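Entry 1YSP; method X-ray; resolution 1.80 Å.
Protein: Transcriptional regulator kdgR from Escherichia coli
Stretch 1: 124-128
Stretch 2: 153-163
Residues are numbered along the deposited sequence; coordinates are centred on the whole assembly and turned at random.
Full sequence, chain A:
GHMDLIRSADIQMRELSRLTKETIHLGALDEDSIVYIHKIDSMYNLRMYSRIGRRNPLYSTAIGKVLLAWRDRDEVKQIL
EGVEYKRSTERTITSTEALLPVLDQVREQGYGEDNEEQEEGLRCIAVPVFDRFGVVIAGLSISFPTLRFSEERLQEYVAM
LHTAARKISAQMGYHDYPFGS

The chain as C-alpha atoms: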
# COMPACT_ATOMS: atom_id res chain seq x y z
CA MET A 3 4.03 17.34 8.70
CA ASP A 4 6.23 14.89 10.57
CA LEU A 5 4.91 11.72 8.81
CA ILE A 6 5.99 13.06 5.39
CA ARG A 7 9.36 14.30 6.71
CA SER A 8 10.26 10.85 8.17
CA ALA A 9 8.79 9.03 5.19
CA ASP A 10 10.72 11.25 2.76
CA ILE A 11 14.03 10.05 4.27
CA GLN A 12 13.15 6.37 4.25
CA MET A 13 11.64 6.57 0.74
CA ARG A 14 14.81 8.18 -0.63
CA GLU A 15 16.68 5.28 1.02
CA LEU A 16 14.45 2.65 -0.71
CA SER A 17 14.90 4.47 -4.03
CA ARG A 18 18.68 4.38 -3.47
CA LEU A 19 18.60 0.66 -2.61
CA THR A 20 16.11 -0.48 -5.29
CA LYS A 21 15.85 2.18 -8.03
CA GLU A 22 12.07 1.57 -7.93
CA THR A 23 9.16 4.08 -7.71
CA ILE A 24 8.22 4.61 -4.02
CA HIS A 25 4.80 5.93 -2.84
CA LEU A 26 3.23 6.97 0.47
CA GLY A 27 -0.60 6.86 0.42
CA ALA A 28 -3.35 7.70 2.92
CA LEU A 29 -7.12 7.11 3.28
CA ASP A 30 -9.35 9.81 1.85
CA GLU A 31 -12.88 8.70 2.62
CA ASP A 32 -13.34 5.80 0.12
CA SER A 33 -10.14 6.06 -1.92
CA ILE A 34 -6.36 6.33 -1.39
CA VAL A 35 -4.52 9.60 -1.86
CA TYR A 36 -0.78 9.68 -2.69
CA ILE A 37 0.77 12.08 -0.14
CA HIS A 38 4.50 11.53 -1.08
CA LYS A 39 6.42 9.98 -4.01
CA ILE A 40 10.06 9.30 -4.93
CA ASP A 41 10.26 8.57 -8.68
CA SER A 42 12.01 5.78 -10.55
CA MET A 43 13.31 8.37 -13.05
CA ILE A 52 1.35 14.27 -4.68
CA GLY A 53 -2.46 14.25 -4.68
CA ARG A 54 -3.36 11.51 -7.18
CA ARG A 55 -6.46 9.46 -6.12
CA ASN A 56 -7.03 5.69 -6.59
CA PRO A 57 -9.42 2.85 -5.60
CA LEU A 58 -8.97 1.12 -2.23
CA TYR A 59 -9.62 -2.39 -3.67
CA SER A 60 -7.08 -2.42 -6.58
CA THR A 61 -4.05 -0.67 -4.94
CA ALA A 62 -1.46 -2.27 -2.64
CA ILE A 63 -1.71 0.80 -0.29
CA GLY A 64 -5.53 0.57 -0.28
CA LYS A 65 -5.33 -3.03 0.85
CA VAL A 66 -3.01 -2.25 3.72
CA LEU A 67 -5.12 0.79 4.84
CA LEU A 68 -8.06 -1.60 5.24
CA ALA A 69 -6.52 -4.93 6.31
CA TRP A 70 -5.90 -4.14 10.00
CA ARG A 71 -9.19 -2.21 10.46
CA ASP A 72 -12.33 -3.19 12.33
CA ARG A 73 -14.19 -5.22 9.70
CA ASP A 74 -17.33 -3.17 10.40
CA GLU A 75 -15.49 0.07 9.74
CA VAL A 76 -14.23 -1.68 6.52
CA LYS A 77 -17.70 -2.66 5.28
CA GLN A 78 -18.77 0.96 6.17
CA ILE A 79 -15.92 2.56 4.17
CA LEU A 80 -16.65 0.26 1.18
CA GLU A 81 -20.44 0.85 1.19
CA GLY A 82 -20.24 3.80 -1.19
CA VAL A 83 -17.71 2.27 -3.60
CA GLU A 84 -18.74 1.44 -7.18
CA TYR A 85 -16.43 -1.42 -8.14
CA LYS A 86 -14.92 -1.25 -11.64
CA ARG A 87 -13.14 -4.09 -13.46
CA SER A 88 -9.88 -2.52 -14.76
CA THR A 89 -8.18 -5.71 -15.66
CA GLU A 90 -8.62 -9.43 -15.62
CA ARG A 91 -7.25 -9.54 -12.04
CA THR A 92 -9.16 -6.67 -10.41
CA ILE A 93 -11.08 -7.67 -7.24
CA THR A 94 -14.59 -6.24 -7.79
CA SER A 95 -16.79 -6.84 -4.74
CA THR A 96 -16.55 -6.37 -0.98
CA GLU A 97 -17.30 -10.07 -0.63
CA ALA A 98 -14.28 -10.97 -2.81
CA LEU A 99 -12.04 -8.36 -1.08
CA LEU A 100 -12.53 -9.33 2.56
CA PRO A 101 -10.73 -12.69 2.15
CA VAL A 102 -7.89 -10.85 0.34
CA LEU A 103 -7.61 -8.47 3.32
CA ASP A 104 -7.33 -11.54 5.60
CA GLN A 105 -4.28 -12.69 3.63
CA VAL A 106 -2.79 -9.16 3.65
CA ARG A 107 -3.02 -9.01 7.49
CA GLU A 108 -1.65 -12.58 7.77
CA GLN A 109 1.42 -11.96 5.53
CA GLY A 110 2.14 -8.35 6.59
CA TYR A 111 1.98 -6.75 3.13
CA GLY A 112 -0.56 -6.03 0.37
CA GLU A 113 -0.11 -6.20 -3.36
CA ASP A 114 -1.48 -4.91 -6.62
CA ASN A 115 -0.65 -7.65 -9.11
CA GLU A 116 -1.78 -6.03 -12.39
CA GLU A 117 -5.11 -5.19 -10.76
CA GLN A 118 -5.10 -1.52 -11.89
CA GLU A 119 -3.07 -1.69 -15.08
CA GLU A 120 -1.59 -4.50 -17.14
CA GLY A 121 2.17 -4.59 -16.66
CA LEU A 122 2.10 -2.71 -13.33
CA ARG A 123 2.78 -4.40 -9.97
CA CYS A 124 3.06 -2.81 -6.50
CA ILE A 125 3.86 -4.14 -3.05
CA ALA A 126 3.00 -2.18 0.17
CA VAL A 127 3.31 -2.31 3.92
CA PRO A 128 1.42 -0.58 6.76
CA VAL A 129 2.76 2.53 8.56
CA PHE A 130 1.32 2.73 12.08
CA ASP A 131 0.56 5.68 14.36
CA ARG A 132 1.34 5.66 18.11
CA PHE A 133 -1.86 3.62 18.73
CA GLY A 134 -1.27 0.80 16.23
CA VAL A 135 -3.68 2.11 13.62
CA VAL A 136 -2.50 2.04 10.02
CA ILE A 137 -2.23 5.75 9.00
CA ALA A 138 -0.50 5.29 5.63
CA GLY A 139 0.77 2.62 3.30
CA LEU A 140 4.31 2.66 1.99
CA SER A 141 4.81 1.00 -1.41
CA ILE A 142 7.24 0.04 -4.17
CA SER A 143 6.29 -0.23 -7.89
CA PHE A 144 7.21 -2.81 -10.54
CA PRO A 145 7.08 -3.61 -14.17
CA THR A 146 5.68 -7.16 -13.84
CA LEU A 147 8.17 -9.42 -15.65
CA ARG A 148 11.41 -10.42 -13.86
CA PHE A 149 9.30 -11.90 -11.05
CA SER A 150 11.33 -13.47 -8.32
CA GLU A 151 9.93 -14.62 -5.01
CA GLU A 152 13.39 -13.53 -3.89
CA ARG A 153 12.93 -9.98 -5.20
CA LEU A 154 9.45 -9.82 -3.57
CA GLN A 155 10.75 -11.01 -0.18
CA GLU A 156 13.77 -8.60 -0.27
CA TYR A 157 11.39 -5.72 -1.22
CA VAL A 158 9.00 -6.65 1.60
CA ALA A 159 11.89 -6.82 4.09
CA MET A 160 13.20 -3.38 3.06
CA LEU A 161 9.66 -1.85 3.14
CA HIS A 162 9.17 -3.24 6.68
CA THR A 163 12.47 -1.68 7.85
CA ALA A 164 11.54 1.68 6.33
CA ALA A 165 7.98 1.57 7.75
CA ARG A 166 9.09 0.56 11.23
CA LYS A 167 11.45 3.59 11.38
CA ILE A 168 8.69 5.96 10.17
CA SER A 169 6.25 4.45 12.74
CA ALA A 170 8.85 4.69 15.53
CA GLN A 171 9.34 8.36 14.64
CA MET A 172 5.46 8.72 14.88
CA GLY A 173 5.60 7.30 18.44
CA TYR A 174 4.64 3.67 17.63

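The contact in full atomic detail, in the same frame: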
# COMPACT_ATOMS: atom_id res chain seq x y z
N CYS A 124 2.65 -3.59 -7.68
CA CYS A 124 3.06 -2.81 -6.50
C CYS A 124 2.99 -3.69 -5.27
O CYS A 124 2.20 -4.68 -5.22
CB CYS A 124 2.16 -1.56 -6.34
SG CYS A 124 2.46 -0.31 -7.63
N ILE A 125 3.86 -3.41 -4.30
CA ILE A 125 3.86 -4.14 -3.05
C ILE A 125 3.84 -3.05 -1.94
O ILE A 125 4.52 -2.03 -2.11
CB ILE A 125 5.13 -5.01 -2.81
CG1 ILE A 125 5.40 -5.99 -3.99
CG2 ILE A 125 5.07 -5.68 -1.41
CD1 ILE A 125 6.84 -6.52 -3.99
N ALA A 126 3.07 -3.26 -0.87
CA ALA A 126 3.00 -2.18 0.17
C ALA A 126 2.92 -2.75 1.55
O ALA A 126 2.48 -3.90 1.71
CB ALA A 126 1.80 -1.27 -0.06
N VAL A 127 3.32 -1.93 2.54
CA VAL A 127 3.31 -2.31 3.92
C VAL A 127 2.67 -1.20 4.75
O VAL A 127 2.68 -0.06 4.34
CB VAL A 127 4.75 -2.62 4.52
CG1 VAL A 127 5.38 -3.91 3.84
CG2 VAL A 127 5.64 -1.39 4.47
N PRO A 128 2.07 -1.58 5.90
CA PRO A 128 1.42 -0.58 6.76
C PRO A 128 2.40 0.34 7.53
O PRO A 128 3.43 -0.15 8.01
CB PRO A 128 0.62 -1.45 7.72
CG PRO A 128 1.46 -2.74 7.85
CD PRO A 128 1.92 -2.96 6.41
N ARG A 153 13.04 -11.44 -5.13
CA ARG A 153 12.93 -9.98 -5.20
C ARG A 153 11.76 -9.50 -4.30
O ARG A 153 11.92 -8.56 -3.51
CB ARG A 153 12.73 -9.46 -6.62
CG ARG A 153 12.75 -7.93 -6.72
CD ARG A 153 12.54 -7.41 -8.13
NE ARG A 153 13.61 -7.89 -9.02
CZ ARG A 153 14.73 -7.22 -9.29
NH1 ARG A 153 14.97 -6.02 -8.74
NH2 ARG A 153 15.63 -7.78 -10.09
N LEU A 154 10.62 -10.18 -4.42
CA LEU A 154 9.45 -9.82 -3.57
C LEU A 154 9.81 -9.83 -2.07
O LEU A 154 9.55 -8.85 -1.36
CB LEU A 154 8.31 -10.80 -3.86
CG LEU A 154 7.14 -10.72 -2.88
CD1 LEU A 154 6.51 -9.38 -3.04
CD2 LEU A 154 6.16 -11.83 -3.19
N GLN A 155 10.41 -10.91 -1.59
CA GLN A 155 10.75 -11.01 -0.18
C GLN A 155 11.79 -9.95 0.27
O GLN A 155 11.67 -9.38 1.37
CB GLN A 155 11.14 -12.47 0.21
CG GLN A 155 9.93 -13.49 0.17
CD GLN A 155 8.78 -13.16 1.14
OE1 GLN A 155 9.01 -12.89 2.34
NE2 GLN A 155 7.52 -13.19 0.64
N GLU A 156 12.78 -9.67 -0.57
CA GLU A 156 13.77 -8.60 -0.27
C GLU A 156 13.07 -7.23 -0.22
O GLU A 156 13.27 -6.43 0.70
CB GLU A 156 14.88 -8.62 -1.32
CG GLU A 156 15.85 -7.42 -1.25
CD GLU A 156 17.25 -7.72 -1.79
OE1 GLU A 156 17.75 -8.86 -1.63
OE2 GLU A 156 17.85 -6.80 -2.40
N TYR A 157 12.15 -6.99 -1.17
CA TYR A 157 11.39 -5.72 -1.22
C TYR A 157 10.52 -5.58 0.01
O TYR A 157 10.44 -4.50 0.58
CB TYR A 157 10.54 -5.61 -2.50
CG TYR A 157 11.29 -5.16 -3.72
CD1 TYR A 157 12.70 -5.15 -3.77
CD2 TYR A 157 10.61 -4.78 -4.87
CE1 TYR A 157 13.36 -4.78 -4.89
CE2 TYR A 157 11.29 -4.39 -6.01
CZ TYR A 157 12.67 -4.40 -6.01
OH TYR A 157 13.32 -4.01 -7.13
N VAL A 158 9.90 -6.67 0.44
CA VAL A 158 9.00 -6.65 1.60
C VAL A 158 9.84 -6.34 2.86
O VAL A 158 9.46 -5.51 3.70
CB VAL A 158 8.22 -7.97 1.75
CG1 VAL A 158 7.57 -8.12 3.16
CG2 VAL A 158 7.16 -8.13 0.60
N ALA A 159 11.00 -6.98 2.93
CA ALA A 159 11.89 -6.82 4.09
C ALA A 159 12.37 -5.38 4.17
O ALA A 159 12.30 -4.76 5.25
CB ALA A 159 13.06 -7.80 4.01
N MET A 160 12.75 -4.79 3.03
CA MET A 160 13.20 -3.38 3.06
C MET A 160 12.05 -2.39 3.35
O MET A 160 12.25 -1.36 4.00
CB MET A 160 13.86 -2.97 1.75
CG MET A 160 15.17 -3.72 1.44
SD MET A 160 15.80 -3.19 -0.17
CE MET A 160 14.85 -4.18 -1.28
N LEU A 161 10.86 -2.67 2.79
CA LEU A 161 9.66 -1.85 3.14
C LEU A 161 9.39 -1.88 4.66
O LEU A 161 9.10 -0.84 5.26
CB LEU A 161 8.42 -2.39 2.38
CG LEU A 161 8.36 -1.91 0.96
CD1 LEU A 161 7.25 -2.72 0.21
CD2 LEU A 161 8.07 -0.41 0.86
N HIS A 162 9.43 -3.07 5.25
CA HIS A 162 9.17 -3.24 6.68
C HIS A 162 10.17 -2.46 7.53
O HIS A 162 9.79 -1.76 8.48
CB HIS A 162 9.17 -4.70 7.07
CG HIS A 162 7.86 -5.38 6.84
ND1 HIS A 162 6.64 -4.78 7.12
CD2 HIS A 162 7.57 -6.63 6.41
CE1 HIS A 162 5.67 -5.62 6.83
NE2 HIS A 162 6.20 -6.75 6.40
N THR A 163 11.44 -2.55 7.18
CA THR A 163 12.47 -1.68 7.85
C THR A 163 12.14 -0.21 7.77
O THR A 163 12.11 0.50 8.80
CB THR A 163 13.87 -1.97 7.25
OG1 THR A 163 14.11 -3.37 7.38
CG2 THR A 163 14.98 -1.15 7.98
O HOH W 1 4.91 -2.61 8.14

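How do the two backbones lie against each other? Strand 124-128 and helix 153-163 run in roughly the same direction, their axes 33° apart and 8.2 Å distant at closest approach. The CA of Ile 125 lies 7.4 Å from the CA of Val 158, and the CA of Val 127 lies 6.4 Å from the CA of Leu 161. No hydrogen bond crosses directly between the stretches; the helix spends its backbone on its own i to i+4 bonds, leaving side-chain packing to join the two.

Which strand residues reach the helix? The alternation of the strand turns the CA-to-CB bonds of Ile 125 and Val 127 toward it, while that of Ala 126 points away. These two branched side chains supply most of the strand's share of the 377 Å² buried.

How does Ile 125 fit? With chi1 m and chi2 t, it extends CD1 to 3.0 Å from CD1 of Leu 154, a very tight apolar contact, and to 4.1 Å from CB of Tyr 157. Its CG2 packs 3.8 Å from CG2 of Val 158 and 4.0 Å from CD1 of Leu 161. Leucine and valine suit this buried surface because their methyl groups fill space without needing polar partners. Tyr 157 is amphipathic: its OH accepts a hydrogen bond from NH1 of Arg 153 (3.1 Å), well away from the strand.

What does Val 127 add, and where does polarity enter? Its CG2 lies 3.6 Å from CB of Leu 161, while CG1 sits over one face of the His 162 ring, 3.7 Å from the centroid, in a CH-pi contact. The same histidine also serves a polar link: one water lies 3.0 Å from ND1 of His 162 and donates to O of Pro 128 at 2.9 Å, bridging the stretches.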